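Local atomic coordinates of G protein alpha subunit (Entamoeba histolytica, PDB entry 4FID), a protein that binds guanine nucleotides, probably hydrolysing GTP, and is thought to relay receptor signals as the alpha subunit of a heterotrimeric G protein. Residues M238-E242 with A263-A267; L278-N284 with E300-P306; T20-L25 with A309-I315. One frame throughout, in Å; residues are numbered along the deposited sequence. Where two conformers were deposited one is given.

Contact 1. Residues M238-E242 with A263-A267; sequences MDLFE and AVMGA. With GDP (guanosine-5'-diphosphate), chain C.
Selenomethionine Met238 and Phe241 both set CG anti to the backbone N, chi1 177°, and so send their side chains from one flank of helix 238-247 to Ala263 and Ala267. Met238 and Asp239 are the last two residues of the NKxD motif, and here the base-binding turn of a G protein is packed against helix 263-275. A bend at chi2 of Met238 (76°) brings SE to 4.1 Å from Ala267 CB, and CE comes near Val264 CG2; two conformers were deposited for this residue, so these approaches are tentative. Phe241 presents a ring edge. Ala263 O lies in the ring plane, 3.5 Å from Phe241 CE2, and CZ of the same ring reaches Gly266 C at 3.9 Å. Outside the pair, the ring of Tyr197 meets that of Phe241 at about a right angle. The short helical segments run at 111° to each other with their axes 10.5 Å apart, a gap bridged by side chains reaching mostly alanine and glycine. On the far side of the same turn Asp239 reads the guanine: GDP N2 donates to Asp239 OD2 at 3.2 Å, and GDP N1 to Asp239 OD1 at 3.3 Å. Where the helices come nearest, Glu242 CG rests 3.5 Å from Ala263 CB.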
loop_
_atom_site.group_PDB
_atom_site.type_symbol
_atom_site.label_atom_id
_atom_site.label_comp_id
_atom_site.label_asym_id
_atom_site.label_seq_id
_atom_site.Cartn_x
_atom_site.Cartn_y
_atom_site.Cartn_z
HETATM N N MSE A 238 -6.681 -0.316 5.814
HETATM C CA MSE A 238 -7.709 -0.175 6.836
HETATM C C MSE A 238 -7.098 -0.282 8.245
HETATM O O MSE A 238 -7.520 0.424 9.178
HETATM C CB MSE A 238 -8.845 -1.192 6.619
HETATM C CG MSE A 238 -9.940 -1.165 7.695
HETATM SE SE MSE A 238 -11.233 0.320 7.630
HETATM C CE MSE A 238 -12.490 -0.311 8.993
ATOM N N ASP A 239 -6.090 -1.123 8.396
ATOM C CA ASP A 239 -5.368 -1.233 9.673
ATOM C C ASP A 239 -4.744 0.101 10.103
ATOM O O ASP A 239 -4.972 0.571 11.236
ATOM C CB ASP A 239 -4.303 -2.362 9.637
ATOM C CG ASP A 239 -3.367 -2.291 8.395
ATOM O OD1 ASP A 239 -3.808 -1.873 7.292
ATOM O OD2 ASP A 239 -2.180 -2.684 8.532
ATOM N N LEU A 240 -3.982 0.711 9.185
ATOM C CA LEU A 240 -3.301 1.977 9.431
ATOM C C LEU A 240 -4.307 3.065 9.707
ATOM O O LEU A 240 -4.089 3.929 10.556
ATOM C CB LEU A 240 -2.427 2.367 8.242
ATOM C CG LEU A 240 -1.229 1.431 8.033
ATOM C CD1 LEU A 240 -0.341 1.878 6.862
ATOM C CD2 LEU A 240 -0.419 1.323 9.339
ATOM N N PHE A 241 -5.421 3.010 8.993
ATOM C CA PHE A 241 -6.467 4.004 9.148
ATOM C C PHE A 241 -7.141 3.964 10.540
ATOM O O PHE A 241 -7.330 5.001 11.157
ATOM C CB PHE A 241 -7.475 3.839 8.010
ATOM C CG PHE A 241 -8.645 4.770 8.086
ATOM C CD1 PHE A 241 -8.481 6.126 7.849
ATOM C CD2 PHE A 241 -9.921 4.276 8.371
ATOM C CE1 PHE A 241 -9.584 6.999 7.908
ATOM C CE2 PHE A 241 -11.025 5.130 8.441
ATOM C CZ PHE A 241 -10.855 6.498 8.208
ATOM N N GLU A 242 -7.489 2.769 11.023
ATOM C CA GLU A 242 -8.078 2.584 12.360
ATOM C C GLU A 242 -7.243 3.325 13.391
ATOM O O GLU A 242 -7.743 4.146 14.153
ATOM C CB GLU A 242 -8.066 1.094 12.749
ATOM C CG GLU A 242 -9.426 0.412 12.897
ATOM C CD GLU A 242 -9.567 -0.409 14.202
ATOM O OE1 GLU A 242 -8.722 -1.301 14.473
ATOM O OE2 GLU A 242 -10.538 -0.154 14.957
ATOM N N ALA A 263 -13.995 3.513 12.880
ATOM C CA ALA A 263 -13.247 3.365 11.653
ATOM C C ALA A 263 -14.137 2.913 10.500
ATOM O O ALA A 263 -13.818 3.153 9.316
ATOM C CB ALA A 263 -12.087 2.397 11.850
ATOM N N VAL A 264 -15.245 2.259 10.834
ATOM C CA VAL A 264 -16.168 1.808 9.805
ATOM C C VAL A 264 -16.926 2.993 9.226
ATOM O O VAL A 264 -16.938 3.219 8.006
ATOM C CB VAL A 264 -17.143 0.743 10.320
ATOM C CG1 VAL A 264 -18.426 0.744 9.495
ATOM C CG2 VAL A 264 -16.482 -0.616 10.249
HETATM N N MSE A 265 -17.542 3.759 10.113
HETATM C CA MSE A 265 -18.280 4.928 9.689
HETATM C C MSE A 265 -17.358 5.906 8.955
HETATM O O MSE A 265 -17.782 6.527 7.958
HETATM C CB MSE A 265 -18.935 5.609 10.884
HETATM C CG MSE A 265 -20.129 4.856 11.460
HETATM SE SE MSE A 265 -21.077 5.947 12.782
HETATM C CE MSE A 265 -19.633 6.337 14.020
ATOM N N GLY A 266 -16.111 6.026 9.441
ATOM C CA GLY A 266 -15.140 6.925 8.838
ATOM C C GLY A 266 -14.698 6.481 7.445
ATOM O O GLY A 266 -14.447 7.297 6.553
ATOM N N ALA A 267 -14.598 5.172 7.250
ATOM C CA ALA A 267 -14.158 4.652 5.972
ATOM C C ALA A 267 -15.264 4.852 4.958
ATOM O O ALA A 267 -14.994 5.122 3.784
ATOM C CB ALA A 267 -13.771 3.194 6.086
HETATM P PB GDP C . 2.259 1.603 -5.220
HETATM O O1B GDP C . 3.428 0.933 -5.899
HETATM O O2B GDP C . 2.336 3.092 -5.461
HETATM O O3B GDP C . 0.999 1.047 -5.835
HETATM O O3A GDP C . 2.248 1.351 -3.611
HETATM P PA GDP C . 3.134 0.220 -2.844
HETATM O O1A GDP C . 2.542 -1.163 -3.016
HETATM O O2A GDP C . 4.579 0.236 -3.311
HETATM O "O5'" GDP C . 3.086 0.683 -1.293
HETATM C "C5'" GDP C . 4.301 0.954 -0.586
HETATM C "C4'" GDP C . 4.209 0.608 0.908
HETATM O "O4'" GDP C . 2.855 0.547 1.378
HETATM C "C3'" GDP C . 4.865 -0.732 1.243
HETATM O "O3'" GDP C . 5.874 -0.537 2.255
HETATM C "C2'" GDP C . 3.727 -1.613 1.740
HETATM O "O2'" GDP C . 4.175 -2.538 2.748
HETATM C "C1'" GDP C . 2.705 -0.587 2.239
HETATM N N9 GDP C . 1.306 -1.109 2.252
HETATM C C8 GDP C . 0.507 -1.388 1.199
HETATM N N7 GDP C . -0.709 -1.843 1.609
HETATM C C5 GDP C . -0.703 -1.858 2.955
HETATM C C6 GDP C . -1.648 -2.230 4.039
HETATM O O6 GDP C . -2.792 -2.649 3.784
HETATM N N1 GDP C . -1.244 -2.110 5.309
HETATM C C2 GDP C . -0.018 -1.649 5.628
HETATM N N2 GDP C . 0.313 -1.542 6.934
HETATM N N3 GDP C . 0.901 -1.287 4.696
HETATM C C4 GDP C . 0.622 -1.369 3.371
HETATM O O HOH W 1 -13.359 1.703 14.777
#

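Contact 2. Residues L278-N284 with E300-P306; sequences LQTEEMN and EKVYTNP
Glu281 is held through both its backbone groups: its N donates to Val302 O at 2.8 Å, and its O accepts from Thr304 N, also at 2.8 Å. These two bonds straddle Tyr303, as expected of parallel strands. Val302 N to Gln279 O (2.9 Å) precedes them, and Met283 N to Thr304 O (3.0 Å) carries the ladder one residue past strand 279-282. A salt bridge follows, Glu281 OE2 to Lys301 NZ at 3.6 Å. With CG anti to its backbone N, chi1 178°, and the chain extended beyond, the Glu281 side chain runs alongside Tyr303, its carboxylate turned 66° from the ring and OE1 at the ring edge, in plane. Lys301 CG stands over one face of that ring, toward its rim. Near the end of the pair, Asn305 ND2 approaches Asn284 OD1 at 3.1 Å from above the carbonyl plane, a doubtful bond, because Asn284 is poorly ordered and the same ND2 faces its backbone N, another donor. Apolar contacts lie on both sides of the sheet: Leu278 CD1 meets Val302 CG2 at 3.8 Å on the side where Met221 of helix 209-222 packs, whereas Met283 and Tyr303 share Val325 of helix 312-332. Strand 301-307 also bonds to strand 230-236. The arrangement is thus the parallel outer edge of the Ras-like sheet, sandwiched between helices and ended by strand 279-282.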
loop_
_atom_site.group_PDB
_atom_site.type_symbol
_atom_site.label_atom_id
_atom_site.label_comp_id
_atom_site.label_asym_id
_atom_site.label_seq_id
_atom_site.Cartn_x
_atom_site.Cartn_y
_atom_site.Cartn_z
ATOM N N LEU A 278 -23.246 7.610 -7.586
ATOM C CA LEU A 278 -23.213 6.275 -8.195
ATOM C C LEU A 278 -23.879 5.237 -7.295
ATOM O O LEU A 278 -23.835 5.349 -6.074
ATOM C CB LEU A 278 -21.771 5.847 -8.491
ATOM C CG LEU A 278 -20.937 6.770 -9.384
ATOM C CD1 LEU A 278 -19.471 6.279 -9.500
ATOM C CD2 LEU A 278 -21.557 6.890 -10.757
ATOM N N GLN A 279 -24.494 4.221 -7.884
ATOM C CA GLN A 279 -24.971 3.095 -7.085
ATOM C C GLN A 279 -23.740 2.323 -6.624
ATOM O O GLN A 279 -22.808 2.124 -7.404
ATOM C CB GLN A 279 -25.904 2.187 -7.901
ATOM C CG GLN A 279 -27.292 2.775 -8.186
ATOM C CD GLN A 279 -27.924 2.234 -9.478
ATOM O OE1 GLN A 279 -27.522 1.184 -9.994
ATOM N NE2 GLN A 279 -28.920 2.957 -10.003
ATOM N N THR A 280 -23.714 1.901 -5.365
ATOM C CA THR A 280 -22.551 1.174 -4.861
ATOM C C THR A 280 -22.946 -0.052 -4.067
ATOM O O THR A 280 -24.067 -0.167 -3.599
ATOM C CB THR A 280 -21.616 2.060 -3.977
ATOM O OG1 THR A 280 -22.353 2.607 -2.879
ATOM C CG2 THR A 280 -21.000 3.187 -4.778
ATOM N N GLU A 281 -22.001 -0.963 -3.906
ATOM C CA GLU A 281 -22.255 -2.199 -3.198
ATOM C C GLU A 281 -20.989 -2.664 -2.478
ATOM O O GLU A 281 -19.949 -2.854 -3.099
ATOM C CB GLU A 281 -22.726 -3.263 -4.187
ATOM C CG GLU A 281 -22.981 -4.631 -3.580
ATOM C CD GLU A 281 -23.751 -5.531 -4.525
ATOM O OE1 GLU A 281 -23.517 -6.764 -4.510
ATOM O OE2 GLU A 281 -24.585 -4.995 -5.295
ATOM N N GLU A 282 -21.069 -2.822 -1.162
ATOM C CA GLU A 282 -19.972 -3.427 -0.434
ATOM C C GLU A 282 -20.014 -4.928 -0.636
ATOM O O GLU A 282 -21.043 -5.549 -0.443
ATOM C CB GLU A 282 -20.027 -3.094 1.055
ATOM C CG GLU A 282 -18.882 -3.732 1.841
ATOM C CD GLU A 282 -18.585 -2.998 3.135
ATOM O OE1 GLU A 282 -19.220 -1.946 3.377
ATOM O OE2 GLU A 282 -17.720 -3.470 3.908
HETATM N N MSE A 283 -18.895 -5.509 -1.039
HETATM C CA MSE A 283 -18.826 -6.943 -1.264
HETATM C C MSE A 283 -18.873 -7.700 0.062
HETATM O O MSE A 283 -19.149 -8.891 0.093
HETATM C CB MSE A 283 -17.560 -7.275 -2.042
HETATM C CG MSE A 283 -16.943 -6.059 -2.745
HETATM SE SE MSE A 283 -15.396 -6.488 -3.887
HETATM C CE MSE A 283 -16.321 -7.762 -4.991
ATOM N N ASN A 284 -18.599 -6.999 1.158
ATOM C CA ASN A 284 -18.832 -7.537 2.500
ATOM C C ASN A 284 -20.298 -7.347 2.910
ATOM O O ASN A 284 -20.601 -6.639 3.877
ATOM C CB ASN A 284 -17.915 -6.860 3.530
ATOM C CG ASN A 284 -16.490 -7.387 3.495
ATOM O OD1 ASN A 284 -16.195 -8.369 2.813
ATOM N ND2 ASN A 284 -15.597 -6.735 4.242
ATOM N N GLU A 300 -24.853 2.536 -13.560
ATOM C CA GLU A 300 -23.527 2.002 -13.273
ATOM C C GLU A 300 -23.329 1.832 -11.761
ATOM O O GLU A 300 -23.757 2.682 -10.956
ATOM C CB GLU A 300 -22.430 2.888 -13.878
ATOM C CG GLU A 300 -21.023 2.345 -13.683
ATOM C CD GLU A 300 -20.696 1.177 -14.610
ATOM O OE1 GLU A 300 -20.828 0.010 -14.176
ATOM O OE2 GLU A 300 -20.297 1.432 -15.771
ATOM N N LYS A 301 -22.686 0.723 -11.395
ATOM C CA LYS A 301 -22.575 0.315 -10.004
ATOM C C LYS A 301 -21.117 0.040 -9.650
ATOM O O LYS A 301 -20.396 -0.581 -10.420
ATOM C CB LYS A 301 -23.432 -0.930 -9.757
ATOM C CG LYS A 301 -23.361 -1.477 -8.332
ATOM C CD LYS A 301 -24.159 -2.775 -8.168
ATOM C CE LYS A 301 -25.666 -2.526 -8.203
ATOM N NZ LYS A 301 -26.439 -3.793 -8.102
ATOM N N VAL A 302 -20.695 0.501 -8.478
ATOM C CA VAL A 302 -19.317 0.355 -8.021
ATOM C C VAL A 302 -19.254 -0.553 -6.788
ATOM O O VAL A 302 -19.963 -0.333 -5.794
ATOM C CB VAL A 302 -18.713 1.737 -7.668
ATOM C CG1 VAL A 302 -17.350 1.586 -7.055
ATOM C CG2 VAL A 302 -18.637 2.598 -8.899
ATOM N N TYR A 303 -18.409 -1.575 -6.846
ATOM C CA TYR A 303 -18.268 -2.495 -5.721
ATOM C C TYR A 303 -17.091 -2.071 -4.839
ATOM O O TYR A 303 -16.021 -1.742 -5.345
ATOM C CB TYR A 303 -18.106 -3.927 -6.229
ATOM C CG TYR A 303 -19.270 -4.388 -7.075
ATOM C CD1 TYR A 303 -19.345 -4.062 -8.431
ATOM C CD2 TYR A 303 -20.305 -5.143 -6.526
ATOM C CE1 TYR A 303 -20.413 -4.484 -9.220
ATOM C CE2 TYR A 303 -21.375 -5.574 -7.309
ATOM C CZ TYR A 303 -21.424 -5.238 -8.650
ATOM O OH TYR A 303 -22.482 -5.647 -9.423
ATOM N N THR A 304 -17.297 -2.048 -3.525
ATOM C CA THR A 304 -16.278 -1.549 -2.614
ATOM C C THR A 304 -15.946 -2.577 -1.560
ATOM O O THR A 304 -16.790 -3.382 -1.169
ATOM C CB THR A 304 -16.695 -0.225 -1.890
ATOM O OG1 THR A 304 -17.847 -0.462 -1.079
ATOM C CG2 THR A 304 -17.004 0.891 -2.868
ATOM N N ASN A 305 -14.702 -2.540 -1.094
ATOM C CA ASN A 305 -14.313 -3.335 0.057
ATOM C C ASN A 305 -13.084 -2.752 0.684
ATOM O O ASN A 305 -12.161 -2.345 -0.009
ATOM C CB ASN A 305 -14.057 -4.785 -0.336
ATOM C CG ASN A 305 -14.537 -5.777 0.729
ATOM O OD1 ASN A 305 -13.857 -6.015 1.717
ATOM N ND2 ASN A 305 -15.703 -6.366 0.509
ATOM N N PRO A 306 -13.063 -2.691 2.014
ATOM C CA PRO A 306 -11.806 -2.246 2.608
ATOM C C PRO A 306 -10.819 -3.409 2.593
ATOM O O PRO A 306 -11.217 -4.585 2.562
ATOM C CB PRO A 306 -12.205 -1.858 4.042
ATOM C CG PRO A 306 -13.680 -2.295 4.206
ATOM C CD PRO A 306 -14.026 -3.148 3.029
#

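Contact 3. Residues T20-L25 with A309-I315; sequences TIAKQL and ATDGSNI. With GDP (guanosine-5'-diphosphate), chain C.
Thr20, whose methyl CG2 packs against Ala309, takes part in gripping the alpha-phosphate oxygen GDP O1A, which receives its hydroxyl OG1 at 2.9 Å and, weakly, its backbone N at 2.8 Å. The torsion explains this division of labour: OG1 stands beside the backbone N (chi1 -57°), so both donors converge on one oxygen while CG2 is turned to the opposite segment, 3.7 Å from Ala309 CB. Ala309 in turn touches the base. Its N makes a weak bond to GDP O6 (2.7 Å) and a hydrogen bond to Asn236 OD1, and its CB lies by GDP N7. Thr310 CG2 comes to 3.4 Å from GDP N3, while its OG1 is engaged with Asn308 OD1.

Behind the nucleotide the contact becomes apolar. Ile21 CD1 meets Ile315 CD1 at 3.6 Å, with the two isoleucine side chains crossing at about a right angle. Gln24 carries its CG anti to the backbone N, chi1 -162°, and lays that methylene 3.8 Å from Ile315 CB, beside Gly312. Leu25 CD2 reaches Ile315 CG2 from across. Helix 312-332 begins here under an N-cap, Asp311 OD1 accepting from Asn314 N from above the carboxylate plane. Two nucleotide-binding elements are therefore fastened to each other as well as to GDP: the helix that follows the P-loop, which serves the phosphates, and the base-binding loop that corresponds to the TCAT motif of G-alpha subunits.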
loop_
_atom_site.group_PDB
_atom_site.type_symbol
_atom_site.label_atom_id
_atom_site.label_comp_id
_atom_site.label_asym_id
_atom_site.label_seq_id
_atom_site.Cartn_x
_atom_site.Cartn_y
_atom_site.Cartn_z
ATOM N N THR A 20 1.542 -3.700 -3.547
ATOM C CA THR A 20 1.487 -4.738 -2.533
ATOM C C THR A 20 0.360 -5.733 -2.811
ATOM O O THR A 20 0.499 -6.936 -2.605
ATOM C CB THR A 20 1.244 -4.139 -1.169
ATOM O OG1 THR A 20 2.267 -3.171 -0.881
ATOM C CG2 THR A 20 1.234 -5.263 -0.115
ATOM N N ILE A 21 -0.769 -5.228 -3.284
ATOM C CA ILE A 21 -1.839 -6.122 -3.678
ATOM C C ILE A 21 -1.373 -7.083 -4.789
ATOM O O ILE A 21 -1.687 -8.265 -4.760
ATOM C CB ILE A 21 -3.042 -5.324 -4.180
ATOM C CG1 ILE A 21 -3.525 -4.346 -3.102
ATOM C CG2 ILE A 21 -4.132 -6.272 -4.668
ATOM C CD1 ILE A 21 -4.209 -5.009 -1.947
ATOM N N ALA A 22 -0.640 -6.560 -5.770
ATOM C CA ALA A 22 -0.185 -7.356 -6.905
ATOM C C ALA A 22 0.819 -8.449 -6.518
ATOM O O ALA A 22 0.773 -9.564 -7.046
ATOM C CB ALA A 22 0.398 -6.455 -7.981
ATOM N N LYS A 23 1.735 -8.131 -5.615
ATOM C CA LYS A 23 2.657 -9.142 -5.108
ATOM C C LYS A 23 1.893 -10.193 -4.301
ATOM O O LYS A 23 2.190 -11.382 -4.345
ATOM C CB LYS A 23 3.741 -8.502 -4.240
ATOM C CG LYS A 23 4.890 -7.925 -5.023
ATOM C CD LYS A 23 5.758 -7.065 -4.144
ATOM C CE LYS A 23 6.715 -6.231 -4.984
ATOM N NZ LYS A 23 7.038 -4.938 -4.310
ATOM N N GLN A 24 0.889 -9.737 -3.579
ATOM C CA GLN A 24 0.109 -10.611 -2.733
ATOM C C GLN A 24 -0.653 -11.648 -3.549
ATOM O O GLN A 24 -0.818 -12.787 -3.115
ATOM C CB GLN A 24 -0.854 -9.782 -1.881
ATOM C CG GLN A 24 -1.395 -10.517 -0.693
ATOM C CD GLN A 24 -0.337 -10.832 0.339
ATOM O OE1 GLN A 24 -0.075 -10.034 1.245
ATOM N NE2 GLN A 24 0.267 -12.015 0.225
ATOM N N LEU A 25 -1.110 -11.259 -4.735
ATOM C CA LEU A 25 -1.875 -12.167 -5.592
ATOM C C LEU A 25 -0.937 -13.120 -6.298
ATOM O O LEU A 25 -1.307 -14.264 -6.573
ATOM C CB LEU A 25 -2.702 -11.395 -6.627
ATOM C CG LEU A 25 -3.847 -10.537 -6.078
ATOM C CD1 LEU A 25 -4.400 -9.619 -7.154
ATOM C CD2 LEU A 25 -4.934 -11.425 -5.499
ATOM N N ALA A 309 -3.678 -4.893 2.621
ATOM C CA ALA A 309 -2.787 -5.526 1.647
ATOM C C ALA A 309 -1.579 -6.306 2.219
ATOM O O ALA A 309 -1.015 -7.165 1.545
ATOM C CB ALA A 309 -2.312 -4.484 0.629
ATOM N N THR A 310 -1.166 -6.002 3.440
ATOM C CA THR A 310 -0.048 -6.719 4.041
ATOM C C THR A 310 -0.517 -7.975 4.770
ATOM O O THR A 310 0.274 -8.637 5.432
ATOM C CB THR A 310 0.725 -5.840 5.029
ATOM O OG1 THR A 310 -0.162 -5.408 6.063
ATOM C CG2 THR A 310 1.291 -4.632 4.319
ATOM N N ASP A 311 -1.799 -8.301 4.621
ATOM C CA ASP A 311 -2.420 -9.463 5.257
ATOM C C ASP A 311 -2.928 -10.461 4.206
ATOM O O ASP A 311 -4.029 -10.305 3.666
ATOM C CB ASP A 311 -3.570 -8.988 6.145
ATOM C CG ASP A 311 -4.325 -10.129 6.804
ATOM O OD1 ASP A 311 -4.176 -11.291 6.364
ATOM O OD2 ASP A 311 -5.077 -9.845 7.763
ATOM N N GLY A 312 -2.116 -11.478 3.923
ATOM C CA GLY A 312 -2.375 -12.416 2.846
ATOM C C GLY A 312 -3.744 -13.027 2.947
ATOM O O GLY A 312 -4.477 -13.135 1.964
ATOM N N SER A 313 -4.087 -13.413 4.162
ATOM C CA SER A 313 -5.392 -13.959 4.470
ATOM C C SER A 313 -6.538 -13.020 4.063
ATOM O O SER A 313 -7.497 -13.454 3.430
ATOM C CB SER A 313 -5.465 -14.272 5.960
ATOM O OG SER A 313 -6.542 -15.137 6.227
ATOM N N ASN A 314 -6.431 -11.742 4.427
ATOM C CA ASN A 314 -7.395 -10.727 4.010
ATOM C C ASN A 314 -7.499 -10.587 2.483
ATOM O O ASN A 314 -8.588 -10.599 1.929
ATOM C CB ASN A 314 -7.043 -9.372 4.638
ATOM C CG ASN A 314 -8.097 -8.296 4.365
ATOM O OD1 ASN A 314 -7.875 -7.369 3.588
ATOM N ND2 ASN A 314 -9.240 -8.417 5.011
ATOM N N ILE A 315 -6.375 -10.451 1.793
ATOM C CA ILE A 315 -6.441 -10.312 0.336
ATOM C C ILE A 315 -7.004 -11.554 -0.374
ATOM O O ILE A 315 -7.702 -11.424 -1.382
ATOM C CB ILE A 315 -5.082 -9.933 -0.287
ATOM C CG1 ILE A 315 -4.634 -8.557 0.198
ATOM C CG2 ILE A 315 -5.168 -9.973 -1.800
ATOM C CD1 ILE A 315 -5.729 -7.501 0.127
HETATM P PB GDP C . 2.259 1.603 -5.220
HETATM O O1B GDP C . 3.428 0.933 -5.899
HETATM O O2B GDP C . 2.336 3.092 -5.461
HETATM O O3B GDP C . 0.999 1.047 -5.835
HETATM O O3A GDP C . 2.248 1.351 -3.611
HETATM P PA GDP C . 3.134 0.220 -2.844
HETATM O O1A GDP C . 2.542 -1.163 -3.016
HETATM O O2A GDP C . 4.579 0.236 -3.311
HETATM O "O5'" GDP C . 3.086 0.683 -1.293
HETATM C "C5'" GDP C . 4.301 0.954 -0.586
HETATM C "C4'" GDP C . 4.209 0.608 0.908
HETATM O "O4'" GDP C . 2.855 0.547 1.378
HETATM C "C3'" GDP C . 4.865 -0.732 1.243
HETATM O "O3'" GDP C . 5.874 -0.537 2.255
HETATM C "C2'" GDP C . 3.727 -1.613 1.740
HETATM O "O2'" GDP C . 4.175 -2.538 2.748
HETATM C "C1'" GDP C . 2.705 -0.587 2.239
HETATM N N9 GDP C . 1.306 -1.109 2.252
HETATM C C8 GDP C . 0.507 -1.388 1.199
HETATM N N7 GDP C . -0.709 -1.843 1.609
HETATM C C5 GDP C . -0.703 -1.858 2.955
HETATM C C6 GDP C . -1.648 -2.230 4.039
HETATM O O6 GDP C . -2.792 -2.649 3.784
HETATM N N1 GDP C . -1.244 -2.110 5.309
HETATM C C2 GDP C . -0.018 -1.649 5.628
HETATM N N2 GDP C . 0.313 -1.542 6.934
HETATM N N3 GDP C . 0.901 -1.287 4.696
HETATM C C4 GDP C . 0.622 -1.369 3.371
#

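All three contacts belong to the Ras-like part of the chain. Contact 3 joins 20-25 near the start to 309-315 near the end, and encloses contact 1 and then contact 2, which follow one another in series. Their centres lie about 17 Å (1 and 2), 18 Å (1 and 3) and 20 Å (2 and 3) apart. Contacts 1 and 3 both touch GDP, whereas contact 2 forms the sheet edge. Helix 263-275 leads from contact 1 into strand 279-282, and strand 301-307 leads from contact 2 toward helix 312-332, so the edge of the sheet is linked through the loop after strand 301-307 to the nucleotide site. Met238 and Pro306 pack where contacts 1 and 2 meet.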